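Local coordinates for Lin0431 protein (Listeria innocua, PDB 3LD7) that is of unknown function but belongs to the NusG domain II family, this chain being the mainly beta piece of a somewhat longer protein, at residues D6-I12 and F85-T91; A40-L44 and C79-V84. All coordinates share one frame; numbering follows the deposited sequence.

Contact 1: D6-I12 and F85-T91; sequences DEVVAII and FVEIKST
Residues Val8-Ile12 and Phe85-Ser90 run antiparallel as neighbouring strands, their axes 4.6 Å apart at the closest point and their directions 160° apart. They are the two central strands of the four-stranded antiparallel sheet in this NusG domain II fold, joining the first strand of the chain to its last. Val9 with Lys89 and Ile11 with Glu87 are the hydrogen-bonded pairs, each closed by two reciprocal N-H...O=C bonds; the straightest, from Ile11 N to Glu87 O, is 2.8 Å long with 176° at the hydrogen. Val8 with Ser90, Ala10 with Ile88 and Ile12 with Val86 alternate with them as non-hydrogen-bonded pairs.

The side chains of these three pairs share one face of the sheet. Ile88 CG2 stands anti to its own backbone N, which lays this branch against Val8, 3.6 Å from Val8 CB. Farther along, Ile12 and Val86 lie side by side and point the same way, CG1 of Ile12 meeting CG2 of Val86 at 4.0 Å. Ile52 of strand 51-57 packs on Ala10, Ile12 and Ile88, so this face is turned to the second sheet. Val9, Ile11, Glu87 and Lys89 take the other face, which is more exposed.

Toward the chain termini, Glu7 O receives Thr91 N at 2.9 Å and, weakly, the Thr91 hydroxyl. The Thr91 and Val9 side chains cross at about a right angle, their CG2 methyls meeting tightly at 3.3 Å. Ser90 OG, anti to its backbone N (chi1 177°), reaches back to the Asp6 carboxylate and gives its proton to the syn lone pair of OD1 at 2.7 Å.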
loop_
_atom_site.group_PDB
_atom_site.type_symbol
_atom_site.label_atom_id
_atom_site.label_comp_id
_atom_site.label_asym_id
_atom_site.label_seq_id
_atom_site.Cartn_x
_atom_site.Cartn_y
_atom_site.Cartn_z
ATOM N N ASP A 6 13.577 -3.039 -13.820
ATOM C CA ASP A 6 12.535 -3.954 -13.385
ATOM C C ASP A 6 11.150 -3.346 -13.656
ATOM O O ASP A 6 10.997 -2.125 -13.735
ATOM C CB ASP A 6 12.725 -4.249 -11.888
ATOM C CG ASP A 6 12.002 -5.507 -11.429
ATOM O OD1 ASP A 6 11.461 -6.245 -12.284
ATOM O OD2 ASP A 6 11.982 -5.760 -10.198
ATOM N N GLU A 7 10.156 -4.205 -13.838
ATOM C CA GLU A 7 8.762 -3.773 -13.932
ATOM C C GLU A 7 8.014 -4.383 -12.767
ATOM O O GLU A 7 8.039 -5.602 -12.593
ATOM C CB GLU A 7 8.132 -4.269 -15.224
ATOM C CG GLU A 7 8.668 -3.605 -16.477
ATOM C CD GLU A 7 8.023 -4.161 -17.735
ATOM O OE1 GLU A 7 8.005 -5.403 -17.899
ATOM O OE2 GLU A 7 7.534 -3.357 -18.558
ATOM N N VAL A 8 7.340 -3.552 -11.976
ATOM C CA VAL A 8 6.714 -4.037 -10.745
ATOM C C VAL A 8 5.250 -3.651 -10.594
ATOM O O VAL A 8 4.780 -2.661 -11.180
ATOM C CB VAL A 8 7.499 -3.591 -9.485
ATOM C CG1 VAL A 8 8.909 -4.168 -9.536
ATOM C CG2 VAL A 8 7.537 -2.067 -9.372
ATOM N N VAL A 9 4.542 -4.443 -9.790
ATOM C CA VAL A 9 3.131 -4.222 -9.511
ATOM C C VAL A 9 2.958 -4.259 -8.009
ATOM O O VAL A 9 3.549 -5.110 -7.342
ATOM C CB VAL A 9 2.242 -5.325 -10.132
ATOM C CG1 VAL A 9 0.795 -5.050 -9.866
ATOM C CG2 VAL A 9 2.457 -5.413 -11.624
ATOM N N ALA A 10 2.165 -3.337 -7.472
ATOM C CA ALA A 10 1.854 -3.348 -6.059
ATOM C C ALA A 10 0.512 -4.034 -5.851
ATOM O O ALA A 10 -0.498 -3.648 -6.452
ATOM C CB ALA A 10 1.806 -1.935 -5.525
ATOM N N ILE A 11 0.500 -5.049 -4.992
ATOM C CA ILE A 11 -0.714 -5.781 -4.668
ATOM C C ILE A 11 -1.150 -5.331 -3.283
ATOM O O ILE A 11 -0.420 -5.491 -2.299
ATOM C CB ILE A 11 -0.489 -7.320 -4.697
ATOM C CG1 ILE A 11 0.265 -7.742 -5.964
ATOM C CG2 ILE A 11 -1.827 -8.075 -4.509
ATOM C CD1 ILE A 11 -0.504 -7.572 -7.189
ATOM N N ILE A 12 -2.327 -4.736 -3.205
ATOM C CA ILE A 12 -2.834 -4.206 -1.940
ATOM C C ILE A 12 -4.048 -5.008 -1.499
ATOM O O ILE A 12 -5.039 -5.098 -2.236
ATOM C CB ILE A 12 -3.222 -2.720 -2.107
ATOM C CG1 ILE A 12 -2.009 -1.906 -2.607
ATOM C CG2 ILE A 12 -3.768 -2.154 -0.795
ATOM C CD1 ILE A 12 -1.999 -1.614 -4.124
ATOM N N PHE A 85 -2.162 -5.274 3.736
ATOM C CA PHE A 85 -0.839 -5.693 3.304
ATOM C C PHE A 85 -0.585 -5.162 1.899
ATOM O O PHE A 85 -1.475 -5.226 1.034
ATOM C CB PHE A 85 -0.796 -7.219 3.299
ATOM C CG PHE A 85 0.543 -7.813 2.961
ATOM C CD1 PHE A 85 1.661 -7.568 3.751
ATOM C CD2 PHE A 85 0.667 -8.678 1.887
ATOM C CE1 PHE A 85 2.895 -8.180 3.455
ATOM C CE2 PHE A 85 1.875 -9.276 1.583
ATOM C CZ PHE A 85 2.993 -9.017 2.351
ATOM N N VAL A 86 0.621 -4.664 1.675
ATOM C CA VAL A 86 1.051 -4.284 0.342
ATOM C C VAL A 86 2.281 -5.107 -0.000
ATOM O O VAL A 86 3.225 -5.185 0.791
ATOM C CB VAL A 86 1.460 -2.795 0.287
ATOM C CG1 VAL A 86 1.974 -2.435 -1.122
ATOM C CG2 VAL A 86 0.304 -1.894 0.709
ATOM N N GLU A 87 2.265 -5.751 -1.163
ATOM C CA GLU A 87 3.415 -6.497 -1.640
ATOM C C GLU A 87 3.763 -5.974 -3.020
ATOM O O GLU A 87 2.886 -5.874 -3.879
ATOM C CB GLU A 87 3.058 -7.982 -1.746
ATOM C CG GLU A 87 4.136 -8.800 -2.332
ATOM C CD GLU A 87 3.831 -10.285 -2.303
ATOM O OE1 GLU A 87 2.665 -10.681 -2.048
ATOM O OE2 GLU A 87 4.770 -11.058 -2.544
ATOM N N ILE A 88 5.032 -5.661 -3.251
ATOM C CA ILE A 88 5.489 -5.286 -4.581
ATOM C C ILE A 88 6.166 -6.473 -5.239
ATOM O O ILE A 88 7.101 -7.072 -4.670
ATOM C CB ILE A 88 6.423 -4.079 -4.548
ATOM C CG1 ILE A 88 5.679 -2.891 -3.914
ATOM C CG2 ILE A 88 6.941 -3.736 -5.971
ATOM C CD1 ILE A 88 6.466 -1.598 -3.952
ATOM N N LYS A 89 5.666 -6.829 -6.423
ATOM C CA LYS A 89 6.142 -8.012 -7.144
ATOM C C LYS A 89 6.693 -7.623 -8.507
ATOM O O LYS A 89 6.154 -6.750 -9.178
ATOM C CB LYS A 89 5.000 -9.017 -7.356
ATOM C CG LYS A 89 4.360 -9.573 -6.086
ATOM C CD LYS A 89 3.351 -10.671 -6.439
ATOM C CE LYS A 89 2.824 -11.361 -5.194
ATOM N NZ LYS A 89 1.976 -12.552 -5.503
ATOM N N SER A 90 7.758 -8.284 -8.926
ATOM C CA SER A 90 8.250 -8.114 -10.278
ATOM C C SER A 90 7.304 -8.860 -11.214
ATOM O O SER A 90 6.767 -9.898 -10.850
ATOM C CB SER A 90 9.661 -8.687 -10.395
ATOM O OG SER A 90 10.137 -8.587 -11.726
ATOM N N THR A 91 7.078 -8.337 -12.413
ATOM C CA THR A 91 6.296 -9.082 -13.397
ATOM C C THR A 91 7.228 -9.811 -14.364
ATOM O O THR A 91 6.807 -10.487 -15.310
ATOM C CB THR A 91 5.335 -8.179 -14.172
ATOM O OG1 THR A 91 6.074 -7.141 -14.827
ATOM C CG2 THR A 91 4.321 -7.560 -13.232
#

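Contact 2: A40-L44 and C79-V84; sequences AQYNL and CLPHKV
His82 meets Gln41 and Asn43 where the turn of the beta hairpin formed by strands 76-79 and 84-90 abuts the start of strand 42-48, in the neighbouring three-stranded sheet. Gln41 CB sits over one face of the imidazole in a CH-pi contact, 3.6 Å from the ring centroid and 13° off its normal. The Gln41 side chain runs on extended across the ring, its terminal amide plane 29° from that of the imidazole. The edge of the ring faces the first strand residues, Tyr42 and Asn43: His82 ND1 lies 3.3 Å from Tyr42 O, with the Asn43 amide beside it, its plane turned 78° from the ring. That amide is flanked by Cys79 and Val84.

In the second shell, a type I turn from Leu80 to Lys83 presents His82. Opposite Cys79 the chain carries two residues, Lys83 and Val84, in a G1 beta bulge at the hairpin end. On the strand side, Asn58 bonds to Tyr42 N and Ala40 O, and the Tyr42 hydroxyl bonds to Glu56. The turn itself is closed by Lys83 N donating to Leu80 O at 2.9 Å.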
loop_
_atom_site.group_PDB
_atom_site.type_symbol
_atom_site.label_atom_id
_atom_site.label_comp_id
_atom_site.label_asym_id
_atom_site.label_seq_id
_atom_site.Cartn_x
_atom_site.Cartn_y
_atom_site.Cartn_z
ATOM N N ALA A 40 -14.113 2.269 12.714
ATOM C CA ALA A 40 -13.592 3.515 12.178
ATOM C C ALA A 40 -12.189 3.322 11.603
ATOM O O ALA A 40 -11.513 4.294 11.268
ATOM C CB ALA A 40 -13.562 4.580 13.266
ATOM N N GLN A 41 -11.745 2.068 11.489
ATOM C CA GLN A 41 -10.425 1.805 10.950
ATOM C C GLN A 41 -10.304 2.272 9.504
ATOM O O GLN A 41 -11.190 2.008 8.669
ATOM C CB GLN A 41 -10.106 0.311 11.012
ATOM C CG GLN A 41 -10.252 -0.288 12.409
ATOM C CD GLN A 41 -10.545 -1.776 12.355
ATOM O OE1 GLN A 41 -11.299 -2.298 13.155
ATOM N NE2 GLN A 41 -9.923 -2.465 11.401
ATOM N N TYR A 42 -9.224 2.979 9.201
ATOM C CA TYR A 42 -8.942 3.311 7.818
ATOM C C TYR A 42 -7.451 3.325 7.542
ATOM O O TYR A 42 -6.639 3.456 8.458
ATOM C CB TYR A 42 -9.546 4.683 7.435
ATOM C CG TYR A 42 -8.755 5.855 7.982
ATOM C CD1 TYR A 42 -8.963 6.299 9.274
ATOM C CD2 TYR A 42 -7.808 6.508 7.206
ATOM C CE1 TYR A 42 -8.236 7.343 9.804
ATOM C CE2 TYR A 42 -7.074 7.564 7.718
ATOM C CZ TYR A 42 -7.302 7.984 9.025
ATOM O OH TYR A 42 -6.590 9.034 9.567
ATOM N N ASN A 43 -7.106 3.214 6.265
ATOM C CA ASN A 43 -5.745 3.457 5.785
ATOM C C ASN A 43 -5.848 4.243 4.513
ATOM O O ASN A 43 -6.493 3.796 3.543
ATOM C CB ASN A 43 -4.960 2.152 5.497
ATOM C CG ASN A 43 -4.730 1.312 6.755
ATOM O OD1 ASN A 43 -3.648 1.335 7.395
ATOM N ND2 ASN A 43 -5.709 0.567 7.098
ATOM N N LEU A 44 -5.208 5.405 4.508
ATOM C CA LEU A 44 -5.151 6.248 3.319
ATOM C C LEU A 44 -3.911 5.869 2.535
ATOM O O LEU A 44 -2.783 6.097 2.987
ATOM C CB LEU A 44 -5.110 7.709 3.721
ATOM C CG LEU A 44 -5.099 8.735 2.590
ATOM C CD1 LEU A 44 -6.265 8.539 1.625
ATOM C CD2 LEU A 44 -5.123 10.106 3.205
ATOM N N CYS A 79 0.017 -3.253 7.786
ATOM C CA CYS A 79 -0.708 -2.658 8.903
ATOM C C CYS A 79 -1.481 -3.790 9.512
ATOM O O CYS A 79 -2.580 -4.124 9.068
ATOM C CB CYS A 79 -1.659 -1.528 8.471
ATOM S SG CYS A 79 -2.592 -0.870 9.890
ATOM N N LEU A 80 -0.869 -4.433 10.506
ATOM C CA LEU A 80 -1.446 -5.667 11.065
ATOM C C LEU A 80 -2.833 -5.485 11.722
ATOM O O LEU A 80 -3.757 -6.235 11.438
ATOM C CB LEU A 80 -0.451 -6.365 12.008
ATOM C CG LEU A 80 -0.248 -7.822 11.649
ATOM C CD1 LEU A 80 0.825 -8.417 12.498
ATOM C CD2 LEU A 80 -1.550 -8.599 11.798
ATOM N N PRO A 81 -2.996 -4.458 12.557
ATOM C CA PRO A 81 -4.314 -4.275 13.195
ATOM C C PRO A 81 -5.453 -4.106 12.204
ATOM O O PRO A 81 -6.588 -4.505 12.503
ATOM C CB PRO A 81 -4.130 -2.996 14.035
ATOM C CG PRO A 81 -2.639 -3.000 14.344
ATOM C CD PRO A 81 -1.998 -3.509 13.063
ATOM N N HIS A 82 -5.169 -3.510 11.048
ATOM C CA HIS A 82 -6.219 -3.333 10.035
ATOM C C HIS A 82 -6.186 -4.412 8.970
ATOM O O HIS A 82 -6.971 -4.367 8.007
ATOM C CB HIS A 82 -6.079 -1.957 9.384
ATOM C CG HIS A 82 -6.311 -0.821 10.337
ATOM N ND1 HIS A 82 -6.246 0.502 9.952
ATOM C CD2 HIS A 82 -6.601 -0.806 11.666
ATOM C CE1 HIS A 82 -6.504 1.280 10.992
ATOM N NE2 HIS A 82 -6.702 0.510 12.052
ATOM N N LYS A 83 -5.249 -5.348 9.096
ATOM C CA LYS A 83 -5.130 -6.487 8.162
ATOM C C LYS A 83 -4.821 -6.046 6.736
ATOM O O LYS A 83 -5.209 -6.705 5.749
ATOM C CB LYS A 83 -6.374 -7.387 8.210
ATOM C CG LYS A 83 -6.730 -7.827 9.650
ATOM C CD LYS A 83 -7.864 -8.833 9.653
ATOM C CE LYS A 83 -8.251 -9.193 11.077
ATOM N NZ LYS A 83 -9.317 -10.216 11.148
ATOM N N VAL A 84 -4.099 -4.943 6.624
ATOM C CA VAL A 84 -3.762 -4.406 5.313
ATOM C C VAL A 84 -2.350 -4.797 4.963
ATOM O O VAL A 84 -1.439 -4.697 5.799
ATOM C CB VAL A 84 -3.943 -2.863 5.269
ATOM C CG1 VAL A 84 -3.311 -2.280 3.992
ATOM C CG2 VAL A 84 -5.446 -2.518 5.326
#

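Overall arrangement
From the N terminus, segment 6-12 opens the chain and waits for its partner until the last strand: contact 1 closes a loop of 72 residues that holds nearly the whole domain. Contact 2 is nested inside it, segment 40-44 meeting 79-84 across 34 residues that include the helix 63-67. Segment 79-84 leads straight into 85-91, so one continuous run serves both contacts, first at the hairpin turn and then along the strand. The contact centres lie about 19 Å apart, on opposite sides of the chain's centre. Contact 1 joins strands within the four-stranded sheet; contact 2 ties that sheet's hairpin to the three-stranded sheet.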